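Local atomic coordinates of Sqt1 (Chaetomium thermophilum, PDB entry 4ZOY), a protein that probably acts as a dedicated chaperone in ribosome biogenesis, capturing a nascent ribosomal protein during translation by means of a WD40-repeat beta-propeller. Residues S7-V18 with V472-E482; A43-A54 with L79-D90. All coordinates share one frame; numbering follows the deposited sequence.

Contact 1: residues S7-V18 with V472-E482; sequences SIAYFDGHKDSV and VGDDAVVLVFE
Val-18 and Val-472 meet nearly at a right angle, with Val-18 CG1 3.5 Å from Val-472 CG1. Val-18 CG1, turned away from its backbone N (chi1 -160°), also lies over one face of the His-14 ring, toward its rim. Val-478 CG2 meets the edge of the Phe-11 ring, 4.1 Å from CD2, and Ile-8 CG1 packs 3.8 Å from Val-480 CG1. The backbones pair antiparallel: Ile-8 N reaches Val-480 O and Phe-11 N reaches Val-478 O, both at 2.8 Å, and Val-478 N returns to Phe-11 O at 3.0 Å. A water donates to Phe-11 O and Ala-476 O and accepts from His-14 N. Gly-473 O, in a type I turn, takes Val-18 N (3.0 Å) and Ala-476 N from opposite faces of its plane. At the polar edge Ser-17 OG donates to Asp-474 OD1 at 2.6 Å, 45° above the carboxylate plane. With an alanine in place of Asp-474 the Ser-17 hydroxyl would probably lose this acceptor and turn freely. Strand 9-11 edges a blade beside 478-482, with 468-473 and 457-461 beyond, the Velcro closure of a beta-propeller; Thr-33 of strand 30-36 packs on Val-18, Val-472 and Val-478.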
loop_
_atom_site.group_PDB
_atom_site.type_symbol
_atom_site.label_atom_id
_atom_site.label_comp_id
_atom_site.label_asym_id
_atom_site.label_seq_id
_atom_site.Cartn_x
_atom_site.Cartn_y
_atom_site.Cartn_z
ATOM N N SER A 7 -10.673 -13.054 15.668
ATOM C CA SER A 7 -11.551 -12.504 14.649
ATOM C C SER A 7 -13.013 -12.481 15.081
ATOM O O SER A 7 -13.455 -13.323 15.862
ATOM C CB SER A 7 -11.410 -13.278 13.334
ATOM O OG SER A 7 -11.904 -14.603 13.465
ATOM N N ILE A 8 -13.754 -11.511 14.561
ATOM C CA ILE A 8 -15.188 -11.389 14.828
ATOM C C ILE A 8 -16.005 -11.788 13.601
ATOM O O ILE A 8 -17.227 -11.915 13.666
ATOM C CB ILE A 8 -15.588 -9.945 15.262
ATOM C CG1 ILE A 8 -15.299 -8.932 14.147
ATOM C CG2 ILE A 8 -14.899 -9.553 16.558
ATOM C CD1 ILE A 8 -15.798 -7.524 14.444
ATOM N N ALA A 9 -15.319 -11.975 12.476
ATOM C CA ALA A 9 -15.940 -12.444 11.246
ATOM C C ALA A 9 -14.853 -12.926 10.315
ATOM O O ALA A 9 -13.671 -12.629 10.498
ATOM C CB ALA A 9 -16.763 -11.345 10.569
ATOM N N TYR A 10 -15.253 -13.695 9.314
ATOM C CA TYR A 10 -14.303 -14.223 8.361
ATOM C C TYR A 10 -14.960 -14.440 7.020
ATOM O O TYR A 10 -16.190 -14.475 6.903
ATOM C CB TYR A 10 -13.696 -15.537 8.864
ATOM C CG TYR A 10 -14.662 -16.701 8.850
ATOM C CD1 TYR A 10 -15.618 -16.842 9.839
ATOM C CD2 TYR A 10 -14.600 -17.663 7.854
ATOM C CE1 TYR A 10 -16.506 -17.913 9.829
ATOM C CE2 TYR A 10 -15.474 -18.735 7.841
ATOM C CZ TYR A 10 -16.426 -18.850 8.832
ATOM O OH TYR A 10 -17.303 -19.916 8.815
ATOM N N PHE A 11 -14.127 -14.569 5.998
ATOM C CA PHE A 11 -14.599 -14.962 4.683
ATOM C C PHE A 11 -13.618 -15.963 4.112
ATOM O O PHE A 11 -12.429 -15.671 3.987
ATOM C CB PHE A 11 -14.744 -13.754 3.763
ATOM C CG PHE A 11 -15.037 -14.117 2.340
ATOM C CD1 PHE A 11 -16.225 -14.748 2.004
ATOM C CD2 PHE A 11 -14.129 -13.827 1.335
ATOM C CE1 PHE A 11 -16.494 -15.089 0.687
ATOM C CE2 PHE A 11 -14.393 -14.160 0.020
ATOM C CZ PHE A 11 -15.581 -14.789 -0.307
ATOM N N ASP A 12 -14.103 -17.158 3.781
ATOM C CA ASP A 12 -13.215 -18.215 3.327
ATOM C C ASP A 12 -13.449 -18.605 1.867
ATOM O O ASP A 12 -12.976 -19.656 1.432
ATOM C CB ASP A 12 -13.366 -19.446 4.229
ATOM C CG ASP A 12 -14.724 -20.100 4.088
ATOM O OD1 ASP A 12 -15.736 -19.371 4.054
ATOM O OD2 ASP A 12 -14.775 -21.345 3.987
ATOM N N GLY A 13 -14.139 -17.752 1.110
ATOM C CA GLY A 13 -14.460 -18.048 -0.280
ATOM C C GLY A 13 -13.297 -18.204 -1.247
ATOM O O GLY A 13 -13.371 -18.982 -2.195
ATOM N N HIS A 14 -12.219 -17.455 -1.039
ATOM C CA HIS A 14 -11.049 -17.607 -1.903
ATOM C C HIS A 14 -10.491 -19.021 -1.803
ATOM O O HIS A 14 -10.419 -19.588 -0.720
ATOM C CB HIS A 14 -9.958 -16.594 -1.533
ATOM C CG HIS A 14 -10.333 -15.170 -1.802
ATOM N ND1 HIS A 14 -10.136 -14.572 -3.030
ATOM C CD2 HIS A 14 -10.875 -14.221 -1.004
ATOM C CE1 HIS A 14 -10.547 -13.318 -2.977
ATOM N NE2 HIS A 14 -10.996 -13.077 -1.756
ATOM N N LYS A 15 -10.085 -19.596 -2.932
ATOM C CA LYS A 15 -9.576 -20.964 -2.902
ATOM C C LYS A 15 -8.096 -21.018 -2.561
ATOM O O LYS A 15 -7.583 -22.046 -2.121
ATOM C CB LYS A 15 -9.820 -21.664 -4.238
ATOM C CG LYS A 15 -11.290 -21.795 -4.590
ATOM C CD LYS A 15 -11.481 -22.526 -5.906
ATOM C CE LYS A 15 -12.953 -22.696 -6.229
ATOM N NZ LYS A 15 -13.137 -23.387 -7.533
ATOM N N ASP A 16 -7.395 -19.907 -2.763
ATOM C CA ASP A 16 -5.987 -19.867 -2.425
ATOM C C ASP A 16 -5.617 -18.437 -2.034
ATOM O O ASP A 16 -6.501 -17.637 -1.737
ATOM C CB ASP A 16 -5.126 -20.375 -3.595
ATOM C CG ASP A 16 -3.857 -21.063 -3.131
ATOM O OD1 ASP A 16 -3.407 -20.867 -1.979
ATOM O OD2 ASP A 16 -3.276 -21.834 -3.925
ATOM N N SER A 17 -4.317 -18.150 -2.029
ATOM C CA SER A 17 -3.756 -16.888 -1.538
ATOM C C SER A 17 -4.582 -15.662 -1.868
ATOM O O SER A 17 -4.933 -15.425 -3.023
ATOM C CB SER A 17 -2.360 -16.681 -2.116
ATOM O OG SER A 17 -1.531 -17.809 -1.895
ATOM N N VAL A 18 -4.872 -14.874 -0.838
ATOM C CA VAL A 18 -5.555 -13.601 -1.021
ATOM C C VAL A 18 -4.491 -12.500 -0.980
ATOM O O VAL A 18 -3.981 -12.156 0.091
ATOM C CB VAL A 18 -6.643 -13.360 0.049
ATOM C CG1 VAL A 18 -7.625 -12.317 -0.450
ATOM C CG2 VAL A 18 -7.407 -14.665 0.357
ATOM N N VAL A 472 -6.037 -10.000 4.647
ATOM C CA VAL A 472 -5.999 -11.017 3.599
ATOM C C VAL A 472 -4.780 -11.898 3.846
ATOM O O VAL A 472 -3.678 -11.419 4.155
ATOM C CB VAL A 472 -5.976 -10.401 2.173
ATOM C CG1 VAL A 472 -7.293 -9.707 1.873
ATOM C CG2 VAL A 472 -4.792 -9.435 1.981
ATOM N N GLY A 473 -4.988 -13.211 3.764
ATOM C CA GLY A 473 -3.926 -14.145 4.097
ATOM C C GLY A 473 -3.482 -15.091 2.989
ATOM O O GLY A 473 -4.232 -15.411 2.059
ATOM N N ASP A 474 -2.254 -15.578 3.120
ATOM C CA ASP A 474 -1.745 -16.565 2.177
ATOM C C ASP A 474 -2.411 -17.912 2.424
ATOM O O ASP A 474 -2.311 -18.807 1.577
ATOM C CB ASP A 474 -0.230 -16.701 2.294
ATOM C CG ASP A 474 0.395 -17.291 1.047
ATOM O OD1 ASP A 474 0.017 -16.873 -0.063
ATOM O OD2 ASP A 474 1.278 -18.165 1.185
ATOM N N ASP A 475 -3.076 -18.031 3.575
ATOM C CA ASP A 475 -3.862 -19.220 3.928
ATOM C C ASP A 475 -5.284 -19.181 3.359
ATOM O O ASP A 475 -6.140 -19.958 3.784
ATOM C CB ASP A 475 -3.901 -19.391 5.458
ATOM C CG ASP A 475 -4.319 -18.128 6.208
ATOM O OD1 ASP A 475 -4.517 -17.063 5.584
ATOM O OD2 ASP A 475 -4.445 -18.212 7.449
ATOM N N ALA A 476 -5.535 -18.262 2.423
ATOM C CA ALA A 476 -6.785 -18.182 1.652
ATOM C C ALA A 476 -7.975 -17.737 2.482
ATOM O O ALA A 476 -9.126 -18.002 2.120
ATOM C CB ALA A 476 -7.103 -19.539 0.962
ATOM N N VAL A 477 -7.701 -17.039 3.580
ATOM C CA VAL A 477 -8.767 -16.556 4.447
ATOM C C VAL A 477 -8.676 -15.039 4.588
ATOM O O VAL A 477 -7.589 -14.458 4.497
ATOM C CB VAL A 477 -8.708 -17.212 5.841
ATOM C CG1 VAL A 477 -10.025 -17.015 6.587
ATOM C CG2 VAL A 477 -8.398 -18.703 5.722
ATOM N N VAL A 478 -9.843 -14.439 4.781
ATOM C CA VAL A 478 -10.033 -13.017 5.074
ATOM C C VAL A 478 -10.617 -12.923 6.473
ATOM O O VAL A 478 -11.635 -13.564 6.752
ATOM C CB VAL A 478 -10.983 -12.367 4.062
ATOM C CG1 VAL A 478 -11.275 -10.911 4.420
ATOM C CG2 VAL A 478 -10.425 -12.485 2.629
ATOM N N LEU A 479 -9.982 -12.157 7.361
ATOM C CA LEU A 479 -10.460 -12.039 8.741
ATOM C C LEU A 479 -10.836 -10.603 9.082
ATOM O O LEU A 479 -10.331 -9.657 8.475
ATOM C CB LEU A 479 -9.414 -12.541 9.743
ATOM C CG LEU A 479 -9.032 -14.022 9.659
ATOM C CD1 LEU A 479 -8.038 -14.399 10.735
ATOM C CD2 LEU A 479 -10.305 -14.879 9.768
ATOM N N VAL A 480 -11.743 -10.447 10.042
ATOM C CA VAL A 480 -12.142 -9.134 10.541
ATOM C C VAL A 480 -11.811 -9.056 12.017
ATOM O O VAL A 480 -12.183 -9.948 12.782
ATOM C CB VAL A 480 -13.642 -8.869 10.342
ATOM C CG1 VAL A 480 -13.994 -7.473 10.861
ATOM C CG2 VAL A 480 -14.025 -9.008 8.876
ATOM N N PHE A 481 -11.105 -7.998 12.413
ATOM C CA PHE A 481 -10.716 -7.775 13.795
ATOM C C PHE A 481 -11.253 -6.428 14.278
ATOM O O PHE A 481 -11.472 -5.525 13.468
ATOM C CB PHE A 481 -9.191 -7.785 13.943
ATOM C CG PHE A 481 -8.534 -9.093 13.582
ATOM C CD1 PHE A 481 -8.692 -10.209 14.387
ATOM C CD2 PHE A 481 -7.714 -9.193 12.472
ATOM C CE1 PHE A 481 -8.063 -11.406 14.074
ATOM C CE2 PHE A 481 -7.080 -10.388 12.154
ATOM C CZ PHE A 481 -7.255 -11.499 12.954
ATOM N N GLU A 482 -11.441 -6.284 15.587
ATOM C CA GLU A 482 -11.843 -4.990 16.135
ATOM C C GLU A 482 -10.905 -4.552 17.245
ATOM O O GLU A 482 -10.362 -5.370 17.976
ATOM C CB GLU A 482 -13.285 -5.033 16.648
ATOM C CG GLU A 482 -13.508 -5.979 17.798
ATOM C CD GLU A 482 -14.957 -5.999 18.257
ATOM O OE1 GLU A 482 -15.797 -5.318 17.624
ATOM O OE2 GLU A 482 -15.252 -6.706 19.244
HETATM O O HOH W 1 -11.187 -16.250 1.514
HETATM O O HOH W 2 -2.984 -21.365 0.800
#

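Contact 2: residues A43-A54 with L79-D90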
loop_
_atom_site.group_PDB
_atom_site.type_symbol
_atom_site.label_atom_id
_atom_site.label_comp_id
_atom_site.label_asym_id
_atom_site.label_seq_id
_atom_site.Cartn_x
_atom_site.Cartn_y
_atom_site.Cartn_z
ATOM N N ALA A 43 -4.454 -21.699 -13.107
ATOM C CA ALA A 43 -5.443 -21.304 -12.102
ATOM C C ALA A 43 -5.818 -19.836 -12.263
ATOM O O ALA A 43 -4.945 -18.974 -12.368
ATOM C CB ALA A 43 -4.920 -21.565 -10.701
ATOM N N PRO A 44 -7.124 -19.552 -12.303
ATOM C CA PRO A 44 -7.606 -18.184 -12.508
ATOM C C PRO A 44 -7.474 -17.337 -11.252
ATOM O O PRO A 44 -7.147 -17.846 -10.182
ATOM C CB PRO A 44 -9.076 -18.384 -12.876
ATOM C CG PRO A 44 -9.454 -19.652 -12.162
ATOM C CD PRO A 44 -8.231 -20.520 -12.194
ATOM N N GLY A 45 -7.709 -16.041 -11.407
ATOM C CA GLY A 45 -7.799 -15.155 -10.262
ATOM C C GLY A 45 -9.259 -14.960 -9.920
ATOM O O GLY A 45 -10.146 -15.217 -10.738
ATOM N N LYS A 46 -9.515 -14.503 -8.702
ATOM C CA LYS A 46 -10.867 -14.293 -8.235
ATOM C C LYS A 46 -10.879 -13.168 -7.221
ATOM O O LYS A 46 -9.974 -13.060 -6.382
ATOM C CB LYS A 46 -11.434 -15.566 -7.605
ATOM C CG LYS A 46 -12.865 -15.458 -7.112
ATOM C CD LYS A 46 -13.847 -15.559 -8.261
ATOM C CE LYS A 46 -15.266 -15.745 -7.758
ATOM N NZ LYS A 46 -16.226 -15.972 -8.882
ATOM N N GLY A 47 -11.919 -12.352 -7.287
ATOM C CA GLY A 47 -12.107 -11.308 -6.309
ATOM C C GLY A 47 -13.518 -11.316 -5.768
ATOM O O GLY A 47 -14.434 -11.885 -6.374
ATOM N N TYR A 48 -13.697 -10.673 -4.625
ATOM C CA TYR A 48 -14.998 -10.540 -4.001
ATOM C C TYR A 48 -15.164 -9.152 -3.416
ATOM O O TYR A 48 -14.178 -8.506 -3.043
ATOM C CB TYR A 48 -15.183 -11.582 -2.898
ATOM C CG TYR A 48 -15.255 -13.005 -3.386
ATOM C CD1 TYR A 48 -16.451 -13.531 -3.864
ATOM C CD2 TYR A 48 -14.136 -13.825 -3.359
ATOM C CE1 TYR A 48 -16.524 -14.842 -4.311
ATOM C CE2 TYR A 48 -14.197 -15.143 -3.802
ATOM C CZ TYR A 48 -15.397 -15.638 -4.275
ATOM O OH TYR A 48 -15.470 -16.942 -4.715
ATOM N N VAL A 49 -16.402 -8.683 -3.336
ATOM C CA VAL A 49 -16.690 -7.504 -2.543
ATOM C C VAL A 49 -17.497 -7.934 -1.334
ATOM O O VAL A 49 -18.462 -8.694 -1.459
ATOM C CB VAL A 49 -17.451 -6.429 -3.332
ATOM C CG1 VAL A 49 -17.673 -5.203 -2.451
ATOM C CG2 VAL A 49 -16.680 -6.062 -4.591
ATOM N N LEU A 50 -17.092 -7.456 -0.165
ATOM C CA LEU A 50 -17.725 -7.826 1.089
ATOM C C LEU A 50 -18.338 -6.613 1.754
ATOM O O LEU A 50 -17.883 -5.488 1.538
ATOM C CB LEU A 50 -16.713 -8.465 2.034
ATOM C CG LEU A 50 -15.859 -9.592 1.462
ATOM C CD1 LEU A 50 -14.751 -9.967 2.415
ATOM C CD2 LEU A 50 -16.720 -10.813 1.165
ATOM N N ASP A 51 -19.375 -6.852 2.556
ATOM C CA ASP A 51 -19.963 -5.841 3.424
ATOM C C ASP A 51 -19.733 -6.261 4.870
ATOM O O ASP A 51 -20.423 -7.139 5.392
ATOM C CB ASP A 51 -21.459 -5.672 3.137
ATOM C CG ASP A 51 -22.071 -4.502 3.884
ATOM O OD1 ASP A 51 -21.473 -4.034 4.873
ATOM O OD2 ASP A 51 -23.163 -4.051 3.481
ATOM N N ILE A 52 -18.764 -5.618 5.511
ATOM C CA ILE A 52 -18.268 -6.022 6.823
ATOM C C ILE A 52 -19.227 -5.571 7.947
ATOM O O ILE A 52 -19.123 -6.012 9.093
ATOM C CB ILE A 52 -16.807 -5.477 7.016
ATOM C CG1 ILE A 52 -15.783 -6.504 6.519
ATOM C CG2 ILE A 52 -16.467 -5.139 8.460
ATOM C CD1 ILE A 52 -15.895 -6.862 5.075
ATOM N N SER A 53 -20.205 -4.740 7.608
ATOM C CA SER A 53 -21.171 -4.289 8.610
ATOM C C SER A 53 -22.012 -5.460 9.129
ATOM O O SER A 53 -22.646 -5.364 10.177
ATOM C CB SER A 53 -22.076 -3.200 8.037
ATOM O OG SER A 53 -22.971 -3.731 7.079
ATOM N N ALA A 54 -21.996 -6.570 8.398
ATOM C CA ALA A 54 -22.703 -7.779 8.811
ATOM C C ALA A 54 -21.994 -8.486 9.965
ATOM O O ALA A 54 -22.535 -9.425 10.549
ATOM C CB ALA A 54 -22.860 -8.727 7.630
ATOM N N LEU A 79 -18.951 -14.341 6.415
ATOM C CA LEU A 79 -19.428 -13.273 5.534
ATOM C C LEU A 79 -19.853 -13.783 4.169
ATOM O O LEU A 79 -19.236 -14.689 3.625
ATOM C CB LEU A 79 -18.346 -12.209 5.348
ATOM C CG LEU A 79 -17.923 -11.470 6.613
ATOM C CD1 LEU A 79 -16.666 -10.653 6.328
ATOM C CD2 LEU A 79 -19.051 -10.582 7.119
ATOM N N ASN A 80 -20.895 -13.176 3.613
ATOM C CA ASN A 80 -21.330 -13.505 2.263
ATOM C C ASN A 80 -21.074 -12.348 1.307
ATOM O O ASN A 80 -21.466 -11.217 1.581
ATOM C CB ASN A 80 -22.813 -13.885 2.253
ATOM C CG ASN A 80 -23.112 -15.067 3.154
ATOM O OD1 ASN A 80 -22.681 -16.187 2.886
ATOM N ND2 ASN A 80 -23.853 -14.824 4.227
ATOM N N PRO A 81 -20.409 -12.631 0.180
ATOM C CA PRO A 81 -20.054 -11.548 -0.747
ATOM C C PRO A 81 -21.263 -10.865 -1.361
ATOM O O PRO A 81 -22.309 -11.489 -1.561
ATOM C CB PRO A 81 -19.240 -12.256 -1.832
ATOM C CG PRO A 81 -18.801 -13.538 -1.227
ATOM C CD PRO A 81 -19.882 -13.930 -0.263
ATOM N N ILE A 82 -21.119 -9.582 -1.664
ATOM C CA ILE A 82 -22.173 -8.861 -2.366
ATOM C C ILE A 82 -21.851 -8.707 -3.849
ATOM O O ILE A 82 -22.690 -8.256 -4.629
ATOM C CB ILE A 82 -22.419 -7.479 -1.743
ATOM C CG1 ILE A 82 -21.211 -6.568 -1.956
ATOM C CG2 ILE A 82 -22.754 -7.612 -0.257
ATOM C CD1 ILE A 82 -21.382 -5.214 -1.335
ATOM N N PHE A 83 -20.641 -9.093 -4.240
ATOM C CA PHE A 83 -20.236 -9.045 -5.642
ATOM C C PHE A 83 -19.062 -9.975 -5.876
ATOM O O PHE A 83 -18.261 -10.208 -4.970
ATOM C CB PHE A 83 -19.868 -7.618 -6.067
ATOM C CG PHE A 83 -19.667 -7.458 -7.550
ATOM C CD1 PHE A 83 -20.740 -7.573 -8.425
ATOM C CD2 PHE A 83 -18.410 -7.182 -8.073
ATOM C CE1 PHE A 83 -20.564 -7.420 -9.790
ATOM C CE2 PHE A 83 -18.225 -7.027 -9.438
ATOM C CZ PHE A 83 -19.307 -7.149 -10.300
ATOM N N GLU A 84 -18.967 -10.508 -7.090
ATOM C CA GLU A 84 -17.860 -11.372 -7.469
ATOM C C GLU A 84 -17.098 -10.762 -8.630
ATOM O O GLU A 84 -17.696 -10.288 -9.600
ATOM C CB GLU A 84 -18.356 -12.773 -7.842
ATOM C CG GLU A 84 -18.964 -13.530 -6.677
ATOM C CD GLU A 84 -19.235 -14.988 -7.001
ATOM O OE1 GLU A 84 -18.558 -15.542 -7.890
ATOM O OE2 GLU A 84 -20.114 -15.579 -6.342
ATOM N N ILE A 85 -15.774 -10.767 -8.528
ATOM C CA ILE A 85 -14.933 -10.234 -9.582
ATOM C C ILE A 85 -14.364 -11.366 -10.420
ATOM O O ILE A 85 -13.461 -12.081 -9.987
ATOM C CB ILE A 85 -13.778 -9.384 -9.009
ATOM C CG1 ILE A 85 -14.329 -8.251 -8.141
ATOM C CG2 ILE A 85 -12.910 -8.843 -10.143
ATOM C CD1 ILE A 85 -13.248 -7.543 -7.324
ATOM N N ASP A 86 -14.909 -11.526 -11.626
ATOM C CA ASP A 86 -14.471 -12.564 -12.551
ATOM C C ASP A 86 -13.788 -11.964 -13.771
ATOM O O ASP A 86 -13.948 -10.781 -14.057
ATOM C CB ASP A 86 -15.662 -13.416 -13.000
ATOM C CG ASP A 86 -16.303 -14.179 -11.855
ATOM O OD1 ASP A 86 -15.566 -14.806 -11.072
ATOM O OD2 ASP A 86 -17.546 -14.149 -11.740
ATOM N N GLY A 87 -13.035 -12.781 -14.493
ATOM C CA GLY A 87 -12.409 -12.326 -15.720
ATOM C C GLY A 87 -10.894 -12.351 -15.711
ATOM O O GLY A 87 -10.262 -12.221 -16.758
ATOM N N HIS A 88 -10.295 -12.499 -14.535
ATOM C CA HIS A 88 -8.849 -12.607 -14.468
ATOM C C HIS A 88 -8.419 -14.055 -14.659
ATOM O O HIS A 88 -8.927 -14.959 -13.989
ATOM C CB HIS A 88 -8.316 -12.051 -13.147
ATOM C CG HIS A 88 -8.398 -10.561 -13.050
ATOM N ND1 HIS A 88 -7.443 -9.727 -13.602
ATOM C CD2 HIS A 88 -9.309 -9.754 -12.465
ATOM C CE1 HIS A 88 -7.775 -8.474 -13.363
ATOM N NE2 HIS A 88 -8.899 -8.457 -12.672
ATOM N N THR A 89 -7.483 -14.262 -15.582
ATOM C CA THR A 89 -7.031 -15.595 -15.943
ATOM C C THR A 89 -5.779 -15.975 -15.167
ATOM O O THR A 89 -5.208 -17.051 -15.350
ATOM C CB THR A 89 -6.763 -15.690 -17.455
ATOM O OG1 THR A 89 -5.863 -14.648 -17.850
ATOM C CG2 THR A 89 -8.070 -15.534 -18.225
ATOM N N ASP A 90 -5.359 -15.074 -14.284
ATOM C CA ASP A 90 -4.256 -15.335 -13.374
ATOM C C ASP A 90 -4.588 -14.534 -12.122
ATOM O O ASP A 90 -5.564 -13.790 -12.126
ATOM C CB ASP A 90 -2.913 -14.922 -13.984
ATOM C CG ASP A 90 -1.728 -15.631 -13.352
ATOM O OD1 ASP A 90 -1.865 -16.207 -12.252
ATOM O OD2 ASP A 90 -0.634 -15.599 -13.959
HETATM O O HOH W 3 -2.304 -19.050 -12.871
HETATM O O HOH W 4 -11.286 -12.834 -11.698
HETATM O O HOH W 5 -20.154 -9.471 3.224
#
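Pro-44 rests its CB 3.6 Å from His-88 O, the same carbonyl that accepts Gly-45 N at 3.1 Å. A water bridges Gly-45 O and Ile-85 O and accepts from His-88 N; the His-88 ring itself bonds to Ser-107 and Asp-111, as in the GH dipeptide of WD40 repeats. Although the CB of Lys-46 points away, the bend at chi2 (78°) swings the chain back, and NZ makes two salt bridges of 2.6 Å, to Asp-86 OD1 on its syn lone pair and to Glu-84 OE1 on the anti side. Gly-47 pairs with Ile-85 through two backbone bonds; a CB on it would clash with Ile-85 CD1. Strands 45-51 and 83-85 are here the last two of a four-stranded antiparallel propeller blade. The Tyr-48 ring lies alongside Pro-81 and Glu-84, its CD1 3.5 Å from Pro-81 CG and its CE1 3.6 Å from Glu-84 CG. Ile-82 and Phe-83 both face Val-49, a classic beta bulge: Val-49 N bonds to Phe-83 O, and Val-49 O accepts Ile-82 N at 2.8 Å. Asp-51 OD1 accepts Ser-53 N in an Asx turn and Ser-53 OG besides, and Ile-52 CD1 packs 4.1 Å from Leu-79 CD1.

Contact 1 joins the two ends of the chain in one blade, and contact 2 pairs the last two strands of the adjacent blade; in sequence, contact 2 is nested inside the loop that contact 1 closes. Their centres lie 12 Å apart, on the same side of the chain's centre, and they touch directly. Tyr-10 O and Leu-79 N are 2.8 Å apart, a probable hydrogen bond between the two blades. Phe-11 touches both segments of contact 2: CE1 packs 3.4 Å from Pro-81 CG, and CE2 comes 3.4 Å from Tyr-48 CD2 in an edge-to-face pair. His-14 meets the Tyr-48 ring edge-to-face as well, and Ile-52 and Leu-79 pack on Val-480.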